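Local coordinates for protein phosphoribosyltransferase (Thermus thermophilus, PDB 1WD5) that is of unproven function but probably acts as a glycosyltransferase, as expected of a member of the type I phosphoribosyltransferase family, at residues E94-R97 with Q98-V101; S141-F144 with Q145-P148; E161-E164 with R165-R169; Q179-A182 with A183-A186. All blocks are in the same frame, centred on the assembly; numbering follows the deposited sequence.

Interaction 1 of 4, residues E94-R97 with Q98-V101; sequences EAAR and QRDV
Glu94 OE2 accepts from the Gln98 amide, NE2 standing 3.1 Å from it, and also from the backbone N of Gly58, so two donors grip one carboxylate oxygen. The amide nitrogen comes from above the carboxylate plane, and the two flat groups are turned 56° against each other; the bond is bent, 138° at the hydrogen. The other oxygen, OE1, forms a salt bridge with Arg97, whose NH2 lies 2.7 Å away, nearly in line with the C-O bond. Glu94 reaches both partners because its CG is anti to the backbone N (chi1 169°) and the chain then turns about its CB-CG bond. All this happens within one turn of the long helix 88-112, which lies against the strands 48-59, 66-71 and 76-78 of the phosphoribosyltransferase-type sheet. A glutamine suits position 98, since its amide can donate to Glu94 while OE1 accepts from Arg55 NE. Small Ala95, packed on Val70 and Leu76, leaves room for the extended Arg99 chain: NH1 passes 3.8 Å from Ala95 CB, and NH2 donates to Gly74 O. On the solvent side a water bridges Ala96 O and Asp100 OD1, donating to each at 2.8 Å, and Asp100 OD1 also pairs with Arg103. Beneath these side chains runs the regular helical ladder, with Arg99 N bonded to Ala95 O at 2.9 Å.

Interaction 2 of 4, residues S141-F144 with Q145-P148; sequences SVVF and QEGP
Val143 O takes the backbone N of Glu146 at 2.9 Å, a fair bond (154° at the hydrogen), though its donor sits well above the carbonyl plane. The proline that follows presses on the same carbonyl: Pro148 CD lies 3.2 Å from Val143 O. Farther out on that ring, CG meets Val143 CG1 at 4.2 Å, an apolar touch between two compact side chains suited to a tight bend. One residue back, Gln145 N makes only a weak bond to Val142 O. The Gln145 chain folds back over the helix end, bringing CG to 3.5 Å from Ser141 O.

Glu146 lays its aliphatic part over the last turn, with CG 3.3 Å from Val142 O and OE1 3.5 Å from Val143 CA. Its CG is anti to the carbonyl carbon (chi1 -57°), which directs the chain back along the helix; the carboxylate is then held by two cations, OE2 by Lys115 and OE1 by Arg118. An alanine in place of Glu146 would probably leave Lys115 and Arg118 without their shared carboxylate and take away the CG that lies on Val142 O.

The chain leaves through a type I beta turn from Phe144 to Gly147, where glycine readily adopts the positive phi of 64°. Gly147 also shares backbone hydrogen bonding with Gly120, just ahead of strand 122-126. The contact thus forms the exit from helix 134-144 toward strand 150-155, which lies next to 122-126 in the sheet.

Interaction 3 of 4, residues E161-E164 with R165-R169; sequences EAVE and RLKAR
The helix of a beta-alpha-beta unit, running from strand 150-155 through helix 160-167 to strand 171-174, carries this contact, in which Glu161 and Arg165 meet one turn apart. Arg165 N donates to Glu161 O at 3.1 Å, in the carbonyl plane. The arginine side chain then runs back toward the start of the helix: CG is anti to the carbonyl carbon (chi1 -60°) and the chain is extended from CG to NE, so that NH1 comes 3.5 Å from Glu161 CB. It is the aliphatic root of the glutamate that is touched, for the carboxylate bends away and its OE2 remains 6.1 Å from Arg165 NH1, too far for a salt bridge. Any attraction between the two charges is therefore likely to be modest. An arginine suits its position because it is long enough for the guanidinium to lie back over Glu161 CB while the side chain also touches Glu137 of helix 134-144; a glutamate suits the exposed position 161.

The inward side of the helix is chemically different. Leu166 has its CG 3.3 Å from Ala162 O, and its branched end packs on Met136, Glu137 and Leu140 of helix 134-144, while small Ala162 fits against Val130. This places two neighbouring crossover helices side by side on the sheet. Val163 O receives Lys167 N at 2.7 Å and 165°, nearly along the C=O axis. The following bond, Ala168 N to Glu164 O, is weak, and Arg169 N instead bonds to Leu166 O at 2.8 Å as the regular winding gives way.

Interaction 4 of 4, residues Q179-A182 with A183-A186; sequences QDFA and AVGA
Phe181 swings its ring forward over the backbone that follows it. From CB the chain continues with CG anti to the backbone N (chi1 -175°), beside its own carbonyl, and this carries the far side of the ring along Ala183. CE2 lies 3.9 Å from Ala183 CA, and the ring presents a face, near its rim, to Ala183 N. That buried amide nitrogen has no hydrogen-bond partner in the model. At the tip, CZ approaches Val184 N at 3.7 Å and touches Val184 CG2 at 3.9 Å, the methyl lying in the ring plane at its edge. A flat aromatic suits this place because one group can cover a peptide and meet a branched side chain. An alanine here would probably open a gap beside Val184 and leave the Ala183 backbone uncovered. Ala182 CB and Ala186 CB meet at 4.2 Å as a 3-10 turn begins. Between strand 171-174 and helix 196-204, this surface segment packs Phe181 on Ala131 and Val184 on Asp128, both in the loop after strand 122-126 that, as in relatives, probably binds the phosphoribosyl substrate; Phe181 also meets Ser159, after strand 150-155, and Val184 meets Phe191, later in its own loop.

How the interactions relate
From the N terminus the four contacts come in series, none nesting in or crossing another, and each joins two adjoining segments, with partners mostly three to five residues apart, rather than closing a long loop. Interaction 1 lies within helix 88-112, beside the end of the sheet that holds strands 66-71 and 76-78. Interaction 2 ends helix 134-144, and interaction 3 takes in most of helix 160-167 and the turn that leaves it; these two touch, Ser141 OG lying 2.8 Å from Arg169 NH2, a probable hydrogen bond, and Phe144 CZ 3.6 Å from Arg169 O. Interaction 4 follows in the loop after strand 171-174, its nearest atoms about 6 Å from interaction 3.

Interaction 1 of 4, residues E94-R97 with Q98-V101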
loop_
_atom_site.group_PDB
_atom_site.type_symbol
_atom_site.label_atom_id
_atom_site.label_comp_id
_atom_site.label_asym_id
_atom_site.label_seq_id
_atom_site.Cartn_x
_atom_site.Cartn_y
_atom_site.Cartn_z
ATOM N N GLU A 94 7.453 -20.539 -1.074
ATOM C CA GLU A 94 7.609 -19.153 -0.647
ATOM C C GLU A 94 6.242 -18.519 -0.385
ATOM O O GLU A 94 6.061 -17.808 0.601
ATOM C CB GLU A 94 8.367 -18.352 -1.708
ATOM C CG GLU A 94 8.371 -16.830 -1.488
ATOM C CD GLU A 94 9.319 -16.362 -0.387
ATOM O OE1 GLU A 94 9.865 -17.215 0.351
ATOM O OE2 GLU A 94 9.511 -15.128 -0.263
ATOM N N ALA A 95 5.281 -18.781 -1.266
ATOM C CA ALA A 95 3.941 -18.229 -1.103
ATOM C C ALA A 95 3.332 -18.660 0.230
ATOM O O ALA A 95 2.707 -17.856 0.916
ATOM C CB ALA A 95 3.046 -18.674 -2.251
ATOM N N ALA A 96 3.515 -19.929 0.589
ATOM C CA ALA A 96 2.980 -20.454 1.846
ATOM C C ALA A 96 3.592 -19.748 3.054
ATOM O O ALA A 96 2.894 -19.448 4.021
ATOM C CB ALA A 96 3.227 -21.959 1.940
ATOM N N ARG A 97 4.893 -19.487 3.006
ATOM C CA ARG A 97 5.551 -18.799 4.114
ATOM C C ARG A 97 5.015 -17.378 4.268
ATOM O O ARG A 97 4.845 -16.895 5.386
ATOM C CB ARG A 97 7.070 -18.755 3.906
ATOM C CG ARG A 97 7.755 -20.111 4.052
ATOM C CD ARG A 97 9.267 -19.962 4.189
ATOM N NE ARG A 97 9.890 -19.458 2.970
ATOM C CZ ARG A 97 10.231 -20.220 1.936
ATOM N NH1 ARG A 97 10.013 -21.529 1.974
ATOM N NH2 ARG A 97 10.787 -19.670 0.864
ATOM N N GLN A 98 4.751 -16.706 3.150
ATOM C CA GLN A 98 4.232 -15.344 3.203
ATOM C C GLN A 98 2.780 -15.317 3.680
ATOM O O GLN A 98 2.357 -14.364 4.331
ATOM C CB GLN A 98 4.346 -14.663 1.833
ATOM C CG GLN A 98 5.779 -14.516 1.316
ATOM C CD GLN A 98 6.706 -13.810 2.294
ATOM O OE1 GLN A 98 6.291 -12.924 3.039
ATOM N NE2 GLN A 98 7.976 -14.191 2.282
ATOM N N ARG A 99 2.008 -16.351 3.354
ATOM C CA ARG A 99 0.618 -16.396 3.804
ATOM C C ARG A 99 0.592 -16.457 5.329
ATOM O O ARG A 99 -0.257 -15.835 5.966
ATOM C CB ARG A 99 -0.117 -17.613 3.237
ATOM C CG ARG A 99 -0.316 -17.598 1.731
ATOM C CD ARG A 99 -1.355 -18.634 1.310
ATOM N NE ARG A 99 -1.558 -18.632 -0.134
ATOM C CZ ARG A 99 -0.871 -19.380 -0.991
ATOM N NH1 ARG A 99 0.066 -20.210 -0.552
ATOM N NH2 ARG A 99 -1.110 -19.282 -2.293
ATOM N N ASP A 100 1.530 -17.199 5.912
ATOM C CA ASP A 100 1.602 -17.326 7.366
ATOM C C ASP A 100 1.878 -15.990 8.046
ATOM O O ASP A 100 1.339 -15.709 9.110
ATOM C CB ASP A 100 2.698 -18.308 7.781
ATOM C CG ASP A 100 2.447 -19.713 7.283
ATOM O OD1 ASP A 100 1.271 -20.141 7.254
ATOM O OD2 ASP A 100 3.432 -20.399 6.934
ATOM N N VAL A 101 2.731 -15.177 7.430
ATOM C CA VAL A 101 3.092 -13.870 7.981
ATOM C C VAL A 101 1.916 -12.903 7.971
ATOM O O VAL A 101 1.826 -11.991 8.796
ATOM C CB VAL A 101 4.236 -13.225 7.165
ATOM C CG1 VAL A 101 4.550 -11.837 7.707
ATOM C CG2 VAL A 101 5.468 -14.107 7.207
HETATM O O HOH W 1 0.670 -21.050 4.697
#

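Interaction 2 of 4, residues S141-F144 with Q145-P148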
loop_
_atom_site.group_PDB
_atom_site.type_symbol
_atom_site.label_atom_id
_atom_site.label_comp_id
_atom_site.label_asym_id
_atom_site.label_seq_id
_atom_site.Cartn_x
_atom_site.Cartn_y
_atom_site.Cartn_z
ATOM N N SER A 141 0.394 -5.285 -7.572
ATOM C CA SER A 141 0.203 -6.570 -8.232
ATOM C C SER A 141 -1.113 -7.229 -7.850
ATOM O O SER A 141 -1.817 -7.751 -8.712
ATOM C CB SER A 141 1.366 -7.508 -7.912
ATOM O OG SER A 141 2.555 -7.050 -8.539
ATOM N N VAL A 142 -1.450 -7.205 -6.562
ATOM C CA VAL A 142 -2.693 -7.817 -6.102
ATOM C C VAL A 142 -3.908 -6.988 -6.509
ATOM O O VAL A 142 -4.875 -7.520 -7.052
ATOM C CB VAL A 142 -2.696 -8.000 -4.565
ATOM C CG1 VAL A 142 -4.058 -8.506 -4.105
ATOM C CG2 VAL A 142 -1.602 -8.991 -4.153
ATOM N N VAL A 143 -3.855 -5.685 -6.250
ATOM C CA VAL A 143 -4.963 -4.804 -6.588
ATOM C C VAL A 143 -5.322 -4.824 -8.077
ATOM O O VAL A 143 -6.497 -4.799 -8.426
ATOM C CB VAL A 143 -4.664 -3.352 -6.157
ATOM C CG1 VAL A 143 -5.791 -2.431 -6.601
ATOM C CG2 VAL A 143 -4.502 -3.292 -4.638
ATOM N N PHE A 144 -4.318 -4.865 -8.949
ATOM C CA PHE A 144 -4.570 -4.896 -10.392
ATOM C C PHE A 144 -5.392 -6.109 -10.819
ATOM O O PHE A 144 -6.168 -6.038 -11.766
ATOM C CB PHE A 144 -3.249 -4.885 -11.168
ATOM C CG PHE A 144 -2.700 -3.507 -11.419
ATOM C CD1 PHE A 144 -1.328 -3.287 -11.443
ATOM C CD2 PHE A 144 -3.556 -2.432 -11.644
ATOM C CE1 PHE A 144 -0.812 -2.017 -11.688
ATOM C CE2 PHE A 144 -3.052 -1.160 -11.890
ATOM C CZ PHE A 144 -1.677 -0.951 -11.911
ATOM N N GLN A 145 -5.220 -7.224 -10.122
ATOM C CA GLN A 145 -5.966 -8.431 -10.454
ATOM C C GLN A 145 -7.400 -8.363 -9.941
ATOM O O GLN A 145 -8.192 -9.270 -10.190
ATOM C CB GLN A 145 -5.280 -9.664 -9.855
ATOM C CG GLN A 145 -3.907 -9.960 -10.429
ATOM C CD GLN A 145 -3.945 -10.254 -11.920
ATOM O OE1 GLN A 145 -4.276 -9.387 -12.729
ATOM N NE2 GLN A 145 -3.606 -11.484 -12.288
ATOM N N GLU A 146 -7.740 -7.289 -9.234
ATOM C CA GLU A 146 -9.083 -7.161 -8.677
ATOM C C GLU A 146 -10.055 -6.348 -9.522
ATOM O O GLU A 146 -11.161 -6.037 -9.082
ATOM C CB GLU A 146 -8.995 -6.600 -7.252
ATOM C CG GLU A 146 -8.119 -7.469 -6.353
ATOM C CD GLU A 146 -8.063 -7.004 -4.911
ATOM O OE1 GLU A 146 -7.760 -5.816 -4.671
ATOM O OE2 GLU A 146 -8.310 -7.836 -4.014
ATOM N N GLY A 147 -9.644 -6.015 -10.740
ATOM C CA GLY A 147 -10.505 -5.267 -11.639
ATOM C C GLY A 147 -10.903 -3.851 -11.258
ATOM O O GLY A 147 -12.054 -3.469 -11.463
ATOM N N PRO A 148 -9.993 -3.041 -10.698
ATOM C CA PRO A 148 -10.384 -1.676 -10.342
ATOM C C PRO A 148 -10.500 -0.829 -11.608
ATOM O O PRO A 148 -9.862 -1.125 -12.619
ATOM C CB PRO A 148 -9.243 -1.220 -9.444
ATOM C CG PRO A 148 -8.075 -1.907 -10.047
ATOM C CD PRO A 148 -8.604 -3.305 -10.290
#

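Interaction 3 of 4, residues E161-E164 with R165-R169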
loop_
_atom_site.group_PDB
_atom_site.type_symbol
_atom_site.label_atom_id
_atom_site.label_comp_id
_atom_site.label_asym_id
_atom_site.label_seq_id
_atom_site.Cartn_x
_atom_site.Cartn_y
_atom_site.Cartn_z
ATOM N N GLU A 161 14.406 6.425 -6.927
ATOM C CA GLU A 161 14.365 5.030 -7.356
ATOM C C GLU A 161 12.961 4.440 -7.242
ATOM O O GLU A 161 12.453 3.834 -8.183
ATOM C CB GLU A 161 15.322 4.188 -6.510
ATOM C CG GLU A 161 16.729 4.757 -6.354
ATOM C CD GLU A 161 16.788 5.962 -5.421
ATOM O OE1 GLU A 161 16.437 7.080 -5.851
ATOM O OE2 GLU A 161 17.183 5.788 -4.247
ATOM N N ALA A 162 12.346 4.617 -6.077
ATOM C CA ALA A 162 11.005 4.097 -5.834
ATOM C C ALA A 162 10.007 4.657 -6.841
ATOM O O ALA A 162 9.179 3.928 -7.386
ATOM C CB ALA A 162 10.566 4.438 -4.415
ATOM N N VAL A 163 10.086 5.958 -7.087
ATOM C CA VAL A 163 9.180 6.597 -8.029
ATOM C C VAL A 163 9.258 5.952 -9.407
ATOM O O VAL A 163 8.236 5.631 -10.010
ATOM C CB VAL A 163 9.488 8.107 -8.160
ATOM C CG1 VAL A 163 8.639 8.720 -9.262
ATOM C CG2 VAL A 163 9.215 8.806 -6.835
ATOM N N GLU A 164 10.474 5.754 -9.905
ATOM C CA GLU A 164 10.646 5.149 -11.218
ATOM C C GLU A 164 10.026 3.754 -11.276
ATOM O O GLU A 164 9.348 3.410 -12.243
ATOM C CB GLU A 164 12.129 5.067 -11.579
ATOM C CG GLU A 164 12.381 4.944 -13.075
ATOM C CD GLU A 164 13.858 4.911 -13.423
ATOM O OE1 GLU A 164 14.490 3.844 -13.259
ATOM O OE2 GLU A 164 14.391 5.958 -13.853
ATOM N N ARG A 165 10.251 2.952 -10.243
ATOM C CA ARG A 165 9.694 1.601 -10.218
ATOM C C ARG A 165 8.169 1.614 -10.261
ATOM O O ARG A 165 7.552 0.827 -10.978
ATOM C CB ARG A 165 10.143 0.849 -8.961
ATOM C CG ARG A 165 11.645 0.674 -8.820
ATOM C CD ARG A 165 11.974 -0.349 -7.737
ATOM N NE ARG A 165 13.413 -0.490 -7.527
ATOM C CZ ARG A 165 14.134 0.254 -6.691
ATOM N NH1 ARG A 165 13.557 1.207 -5.968
ATOM N NH2 ARG A 165 15.439 0.048 -6.583
ATOM N N LEU A 166 7.563 2.512 -9.492
ATOM C CA LEU A 166 6.111 2.603 -9.432
ATOM C C LEU A 166 5.495 3.298 -10.637
ATOM O O LEU A 166 4.483 2.847 -11.175
ATOM C CB LEU A 166 5.690 3.326 -8.153
ATOM C CG LEU A 166 6.154 2.631 -6.869
ATOM C CD1 LEU A 166 5.879 3.510 -5.666
ATOM C CD2 LEU A 166 5.448 1.300 -6.739
ATOM N N LYS A 167 6.105 4.401 -11.057
ATOM C CA LYS A 167 5.602 5.161 -12.194
ATOM C C LYS A 167 5.590 4.298 -13.461
ATOM O O LYS A 167 4.828 4.551 -14.396
ATOM C CB LYS A 167 6.466 6.407 -12.391
ATOM C CG LYS A 167 5.843 7.486 -13.260
ATOM C CD LYS A 167 6.643 8.772 -13.163
ATOM C CE LYS A 167 6.103 9.834 -14.101
ATOM N NZ LYS A 167 6.895 11.090 -13.993
ATOM N N ALA A 168 6.425 3.266 -13.479
ATOM C CA ALA A 168 6.492 2.367 -14.620
ATOM C C ALA A 168 5.226 1.521 -14.690
ATOM O O ALA A 168 4.890 0.981 -15.742
ATOM C CB ALA A 168 7.715 1.459 -14.500
ATOM N N ARG A 169 4.513 1.429 -13.574
ATOM C CA ARG A 169 3.306 0.610 -13.515
ATOM C C ARG A 169 1.990 1.349 -13.261
ATOM O O ARG A 169 0.917 0.827 -13.562
ATOM C CB ARG A 169 3.484 -0.474 -12.445
ATOM C CG ARG A 169 4.694 -1.374 -12.653
ATOM C CD ARG A 169 4.839 -2.379 -11.509
ATOM N NE ARG A 169 3.695 -3.284 -11.422
ATOM C CZ ARG A 169 3.506 -4.159 -10.440
ATOM N NH1 ARG A 169 4.387 -4.251 -9.450
ATOM N NH2 ARG A 169 2.439 -4.946 -10.448
#

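Interaction 4 of 4, residues Q179-A182 with A183-A186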
loop_
_atom_site.group_PDB
_atom_site.type_symbol
_atom_site.label_atom_id
_atom_site.label_comp_id
_atom_site.label_asym_id
_atom_site.label_seq_id
_atom_site.Cartn_x
_atom_site.Cartn_y
_atom_site.Cartn_z
ATOM N N GLN A 179 16.217 14.302 -3.960
ATOM C CA GLN A 179 17.355 13.692 -4.643
ATOM C C GLN A 179 18.325 13.062 -3.651
ATOM O O GLN A 179 19.150 12.233 -4.024
ATOM C CB GLN A 179 18.097 14.739 -5.477
ATOM C CG GLN A 179 17.455 15.050 -6.817
ATOM C CD GLN A 179 17.596 13.906 -7.810
ATOM O OE1 GLN A 179 17.048 12.822 -7.612
ATOM N NE2 GLN A 179 18.342 14.146 -8.884
ATOM N N ASP A 180 18.221 13.462 -2.389
ATOM C CA ASP A 180 19.091 12.936 -1.344
ATOM C C ASP A 180 18.273 12.219 -0.274
ATOM O O ASP A 180 18.558 12.320 0.922
ATOM C CB ASP A 180 19.902 14.075 -0.717
ATOM C CG ASP A 180 19.025 15.169 -0.137
ATOM O OD1 ASP A 180 18.124 15.660 -0.851
ATOM O OD2 ASP A 180 19.243 15.545 1.035
ATOM N N PHE A 181 17.262 11.482 -0.722
ATOM C CA PHE A 181 16.379 10.742 0.173
ATOM C C PHE A 181 17.147 10.019 1.267
ATOM O O PHE A 181 18.043 9.227 0.989
ATOM C CB PHE A 181 15.566 9.715 -0.613
ATOM C CG PHE A 181 14.548 8.984 0.217
ATOM C CD1 PHE A 181 13.295 9.544 0.459
ATOM C CD2 PHE A 181 14.843 7.741 0.766
ATOM C CE1 PHE A 181 12.352 8.871 1.234
ATOM C CE2 PHE A 181 13.908 7.061 1.544
ATOM C CZ PHE A 181 12.664 7.624 1.778
ATOM N N ALA A 182 16.784 10.293 2.515
ATOM C CA ALA A 182 17.425 9.654 3.652
ATOM C C ALA A 182 16.578 8.454 4.062
ATOM O O ALA A 182 16.826 7.328 3.637
ATOM C CB ALA A 182 17.532 10.640 4.805
ATOM N N ALA A 183 15.573 8.713 4.888
ATOM C CA ALA A 183 14.664 7.682 5.366
ATOM C C ALA A 183 13.295 8.332 5.521
ATOM O O ALA A 183 13.199 9.543 5.728
ATOM C CB ALA A 183 15.147 7.138 6.702
ATOM N N VAL A 184 12.233 7.539 5.418
ATOM C CA VAL A 184 10.888 8.093 5.542
ATOM C C VAL A 184 10.705 8.909 6.815
ATOM O O VAL A 184 10.204 10.028 6.772
ATOM C CB VAL A 184 9.819 6.992 5.522
ATOM C CG1 VAL A 184 8.451 7.603 5.782
ATOM C CG2 VAL A 184 9.834 6.279 4.177
ATOM N N GLY A 185 11.120 8.342 7.942
ATOM C CA GLY A 185 10.976 9.021 9.219
ATOM C C GLY A 185 11.690 10.357 9.317
ATOM O O GLY A 185 11.357 11.180 10.166
ATOM N N ALA A 186 12.669 10.586 8.450
ATOM C CA ALA A 186 13.405 11.841 8.491
ATOM C C ALA A 186 12.551 13.025 8.033
ATOM O O ALA A 186 12.884 14.172 8.316
ATOM C CB ALA A 186 14.665 11.739 7.629
#